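Local structure of succinate dehydrogenase subunit A (Mycolicibacterium smegmatis, 7D6V) at residues I246-T251 with I498-A503; D510-L515 with N542-S547. The protein probably oxidises succinate to fumarate at its bound FAD, as the flavoprotein subunit of the Sdh1 complex, which sends the electrons on toward quinone. All coordinates share one frame; numbering follows the deposited sequence.

Interaction 1 (I246-T251 with I498-A503)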
# COMPACT_ATOMS: atom_id res chain seq x y z
N ILE A 246 -11.50 24.60 5.20
CA ILE A 246 -10.52 23.69 4.64
C ILE A 246 -9.41 23.51 5.67
O ILE A 246 -8.92 24.50 6.23
CB ILE A 246 -9.96 24.20 3.31
CG1 ILE A 246 -11.04 24.17 2.23
CG2 ILE A 246 -8.75 23.38 2.88
CD1 ILE A 246 -10.62 24.80 0.94
N GLN A 247 -9.02 22.27 5.92
CA GLN A 247 -7.93 22.00 6.83
C GLN A 247 -6.60 22.23 6.13
O GLN A 247 -6.35 21.68 5.05
CB GLN A 247 -8.01 20.57 7.37
CG GLN A 247 -7.13 20.33 8.57
CD GLN A 247 -7.65 19.24 9.47
OE1 GLN A 247 -8.61 19.43 10.20
NE2 GLN A 247 -7.02 18.08 9.39
N PHE A 248 -5.77 23.09 6.71
CA PHE A 248 -4.41 23.31 6.26
C PHE A 248 -3.46 22.91 7.37
O PHE A 248 -3.63 23.33 8.52
CB PHE A 248 -4.17 24.77 5.89
CG PHE A 248 -4.94 25.25 4.70
CD1 PHE A 248 -6.12 25.94 4.86
CD2 PHE A 248 -4.46 25.05 3.42
CE1 PHE A 248 -6.83 26.39 3.77
CE2 PHE A 248 -5.16 25.50 2.33
CZ PHE A 248 -6.34 26.18 2.50
N HIS A 249 -2.49 22.11 7.04
CA HIS A 249 -1.41 21.92 8.00
C HIS A 249 -0.31 22.94 7.73
O HIS A 249 0.19 23.03 6.60
CB HIS A 249 -0.84 20.51 7.91
CG HIS A 249 0.02 20.14 9.07
ND1 HIS A 249 -0.44 20.13 10.37
CD2 HIS A 249 1.32 19.76 9.13
CE1 HIS A 249 0.54 19.77 11.18
NE2 HIS A 249 1.62 19.54 10.45
N PRO A 250 0.09 23.73 8.74
CA PRO A 250 1.04 24.82 8.49
C PRO A 250 2.42 24.35 8.06
O PRO A 250 3.18 25.16 7.51
CB PRO A 250 1.11 25.55 9.84
CG PRO A 250 -0.07 25.05 10.62
CD PRO A 250 -0.31 23.66 10.15
N THR A 251 2.78 23.09 8.28
CA THR A 251 4.15 22.62 8.13
C THR A 251 4.13 21.36 7.25
O THR A 251 3.96 20.24 7.75
CB THR A 251 4.78 22.36 9.50
OG1 THR A 251 4.90 23.60 10.21
CG2 THR A 251 6.15 21.75 9.37
N ILE A 498 -4.23 29.63 4.54
CA ILE A 498 -4.56 29.58 5.96
C ILE A 498 -5.11 30.92 6.41
O ILE A 498 -6.10 30.99 7.15
CB ILE A 498 -3.33 29.18 6.80
CG1 ILE A 498 -2.86 27.78 6.45
CG2 ILE A 498 -3.71 29.19 8.27
CD1 ILE A 498 -1.53 27.42 7.04
N ILE A 499 -4.48 32.00 5.98
CA ILE A 499 -4.86 33.35 6.38
C ILE A 499 -5.51 34.01 5.18
O ILE A 499 -4.91 34.10 4.10
CB ILE A 499 -3.66 34.16 6.88
CG1 ILE A 499 -3.11 33.56 8.17
CG2 ILE A 499 -4.05 35.60 7.12
CD1 ILE A 499 -2.06 32.50 7.97
N ARG A 500 -6.74 34.48 5.36
CA ARG A 500 -7.50 35.13 4.31
C ARG A 500 -7.61 36.61 4.60
O ARG A 500 -7.80 37.02 5.75
CB ARG A 500 -8.90 34.52 4.17
CG ARG A 500 -8.98 33.23 3.36
CD ARG A 500 -8.64 32.02 4.20
NE ARG A 500 -8.76 30.77 3.46
CZ ARG A 500 -9.85 30.02 3.43
NH1 ARG A 500 -10.93 30.38 4.10
NH2 ARG A 500 -9.87 28.89 2.74
N LYS A 501 -7.50 37.42 3.55
CA LYS A 501 -7.75 38.85 3.63
C LYS A 501 -8.78 39.22 2.57
O LYS A 501 -8.88 38.56 1.54
CB LYS A 501 -6.47 39.67 3.44
CG LYS A 501 -5.40 39.37 4.48
CD LYS A 501 -4.08 40.03 4.13
CE LYS A 501 -2.96 39.48 4.99
NZ LYS A 501 -2.98 37.99 5.01
N GLU A 502 -9.55 40.27 2.85
CA GLU A 502 -10.64 40.64 1.95
C GLU A 502 -10.13 40.99 0.56
O GLU A 502 -10.69 40.54 -0.45
CB GLU A 502 -11.42 41.80 2.55
CG GLU A 502 -12.56 42.29 1.68
CD GLU A 502 -13.10 43.63 2.14
OE1 GLU A 502 -12.41 44.32 2.91
OE2 GLU A 502 -14.23 43.99 1.73
N ALA A 503 -9.05 41.78 0.49
CA ALA A 503 -8.52 42.19 -0.80
C ALA A 503 -7.97 41.01 -1.59
O ALA A 503 -8.17 40.93 -2.80
CB ALA A 503 -7.44 43.26 -0.60

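Interaction 2 (D510-L515 with N542-S547)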
# COMPACT_ATOMS: atom_id res chain seq x y z
N ASP A 510 -11.49 37.86 -8.91
CA ASP A 510 -11.30 38.62 -10.15
C ASP A 510 -10.47 37.83 -11.15
O ASP A 510 -10.77 37.83 -12.35
CB ASP A 510 -10.64 39.96 -9.85
CG ASP A 510 -11.54 40.87 -9.03
OD1 ASP A 510 -12.75 40.60 -8.96
OD2 ASP A 510 -11.02 41.86 -8.46
N ARG A 511 -9.41 37.16 -10.69
CA ARG A 511 -8.61 36.38 -11.62
C ARG A 511 -9.20 35.01 -11.90
O ARG A 511 -8.86 34.41 -12.92
CB ARG A 511 -7.17 36.25 -11.12
CG ARG A 511 -7.00 35.57 -9.79
CD ARG A 511 -5.52 35.33 -9.51
NE ARG A 511 -4.75 36.56 -9.43
CZ ARG A 511 -3.54 36.65 -8.87
NH1 ARG A 511 -2.96 35.58 -8.36
NH2 ARG A 511 -2.91 37.82 -8.84
N LEU A 512 -10.10 34.51 -11.05
CA LEU A 512 -10.86 33.32 -11.40
C LEU A 512 -11.79 33.59 -12.57
O LEU A 512 -11.99 32.71 -13.42
CB LEU A 512 -11.66 32.82 -10.20
CG LEU A 512 -10.99 31.85 -9.23
CD1 LEU A 512 -11.86 31.63 -8.01
CD2 LEU A 512 -10.70 30.53 -9.92
N GLN A 513 -12.36 34.79 -12.64
CA GLN A 513 -13.17 35.15 -13.80
C GLN A 513 -12.34 35.12 -15.08
O GLN A 513 -12.76 34.56 -16.10
CB GLN A 513 -13.81 36.52 -13.60
CG GLN A 513 -14.92 36.54 -12.57
CD GLN A 513 -16.17 35.84 -13.07
OE1 GLN A 513 -16.67 36.12 -14.15
NE2 GLN A 513 -16.68 34.90 -12.27
N GLU A 514 -11.14 35.72 -15.05
CA GLU A 514 -10.26 35.68 -16.21
C GLU A 514 -9.86 34.25 -16.56
O GLU A 514 -9.77 33.88 -17.73
CB GLU A 514 -9.01 36.52 -15.96
CG GLU A 514 -9.27 38.01 -15.82
CD GLU A 514 -9.75 38.64 -17.11
OE1 GLU A 514 -9.35 38.17 -18.19
OE2 GLU A 514 -10.54 39.61 -17.05
N LEU A 515 -9.59 33.44 -15.54
CA LEU A 515 -9.14 32.07 -15.77
C LEU A 515 -10.23 31.23 -16.40
O LEU A 515 -9.97 30.44 -17.32
CB LEU A 515 -8.67 31.49 -14.44
CG LEU A 515 -7.98 30.14 -14.34
CD1 LEU A 515 -6.65 30.20 -15.06
CD2 LEU A 515 -7.76 29.84 -12.88
N ASN A 542 -14.74 21.44 -13.21
CA ASN A 542 -15.12 21.17 -11.83
C ASN A 542 -14.22 21.92 -10.86
O ASN A 542 -14.70 22.47 -9.87
CB ASN A 542 -15.06 19.67 -11.55
CG ASN A 542 -15.79 18.85 -12.60
OD1 ASN A 542 -16.86 19.24 -13.06
ND2 ASN A 542 -15.21 17.73 -12.98
N MET A 543 -12.92 21.94 -11.14
CA MET A 543 -12.00 22.65 -10.26
C MET A 543 -12.31 24.14 -10.22
O MET A 543 -12.29 24.75 -9.15
CB MET A 543 -10.56 22.40 -10.69
CG MET A 543 -9.94 21.17 -10.04
SD MET A 543 -8.18 20.98 -10.36
CE MET A 543 -8.20 20.16 -11.94
N LEU A 544 -12.63 24.73 -11.37
CA LEU A 544 -12.96 26.15 -11.41
C LEU A 544 -14.24 26.45 -10.64
O LEU A 544 -14.31 27.43 -9.89
CB LEU A 544 -13.08 26.63 -12.85
CG LEU A 544 -11.79 26.76 -13.66
CD1 LEU A 544 -12.09 26.95 -15.13
CD2 LEU A 544 -10.95 27.91 -13.13
N LEU A 545 -15.26 25.61 -10.81
CA LEU A 545 -16.51 25.82 -10.08
C LEU A 545 -16.30 25.73 -8.57
O LEU A 545 -16.78 26.58 -7.80
CB LEU A 545 -17.56 24.81 -10.55
CG LEU A 545 -19.00 25.03 -10.12
CD1 LEU A 545 -19.49 26.36 -10.64
CD2 LEU A 545 -19.89 23.91 -10.63
N VAL A 546 -15.56 24.71 -8.13
CA VAL A 546 -15.33 24.54 -6.70
C VAL A 546 -14.49 25.68 -6.15
O VAL A 546 -14.72 26.15 -5.03
CB VAL A 546 -14.68 23.17 -6.43
CG1 VAL A 546 -14.17 23.08 -5.01
CG2 VAL A 546 -15.68 22.06 -6.70
N SER A 547 -13.50 26.15 -6.91
CA SER A 547 -12.69 27.28 -6.47
C SER A 547 -13.52 28.54 -6.31
O SER A 547 -13.36 29.28 -5.34
CB SER A 547 -11.54 27.51 -7.44
OG SER A 547 -10.81 26.32 -7.65

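Interaction 1 (I246-T251 with I498-A503)
Phe248 and Ile498 meet where strand 246-253 comes up against the chain leading into helix 502-518. Coming along the strand, Ile246 lays its CG2 over one face of the Phe248 ring, near the rim, and so backs the aromatic group from within its own strand. The opposite face has the backbone N of Ile498 above it, again displaced toward the rim. Phe248 carries its ring with CG turned away from its carbonyl carbon (chi1 -66°), which places the ring between these two neighbours. Its CB lies 3.3 Å from Ile498 CG1, and the ring atom CG is 3.7 Å from the same CG1; the two side chains run past one another in opposite directions. Arg500 NH2 comes up to the edge of the ring, near its plane, 4.1 Å from Phe248 CE1, with the guanidinium plane turned 76° from the ring. Farther on, at Pro250, where the chain turns a corner, the CA lies 3.9 Å from CD1 of Ile498, the end of a branch that also reaches Phe248 CB. The arginine, whose chain bends at chi2, gives NH1 to the carbonyl of Glu244. The Phe248 side chain is about 12 Å from the bound FAD; the contact joins the FAD-binding part to the C-terminal region by buried apolar contact, and the one charged group beside the ring finds its polar partner elsewhere.

Interaction 2 (D510-L515 with N542-S547)
Leu515 sends its CG away from its own backbone N (chi1 -172°), whereas Leu544 holds CG beside its N (chi1 -73°), and from these two starting points their methyl groups converge between the helices. Leu544 CD2 does the touching on its side: it lies 3.7 Å from Leu515 CD2 and 3.9 Å from Leu515 CG, the two side chains crossing at a slant. One turn earlier on the first helix, Leu512 starts out toward the partner helix and brings both of its branches into play. Its CD2 is 4.2 Å from Leu544 CD2 and 4.0 Å from Ser547 CB, while Leu512 CD1 rests 3.9 Å from the backbone O of Ser547. Ser547 thus offers only carbon and main chain to the leucine. Its hydroxyl is turned back into its own helix, where OG donates to Met543 O at 2.6 Å. That carbonyl also takes the helical bond from Ser547 N, the two donors arriving from opposite faces of its plane, so the hydroxyl is satisfied within its own helix and the side chains that meet across the contact do so through carbon. The helix segments run nearly antiparallel, at 160°, with axes 10.8 Å apart, and Leu512 and Leu544 slide past each other between them. Within the C-terminal region, helix 481-495 packs against Leu515 through Leu484 and Leu488, and Tyr519 touches Leu544. Away from the leucine seam, helix 532-556 rests on helix 230-236, with Leu545 on Ala231 and Leu234.

Overall arrangement
Both contacts are buried, and both draw on helix 502-518: interaction 1 involves the chain entering it, interaction 2 its second half. Their centres lie 18 Å apart, and their nearest atoms, about 6 Å apart, do not touch. Interaction 1 bridges distant parts of the sequence, joining a strand of the FAD-binding region to the C-terminal region, and mixes an aromatic ring with aliphatic side chains and an arginine. Interaction 2 stays inside the C-terminal region, pairing two neighbouring helices through leucines and the carbon of a serine. Helix 532-556 is common ground, since it also reaches Ile246 and Arg500 of interaction 1 through Val550 and Ala554.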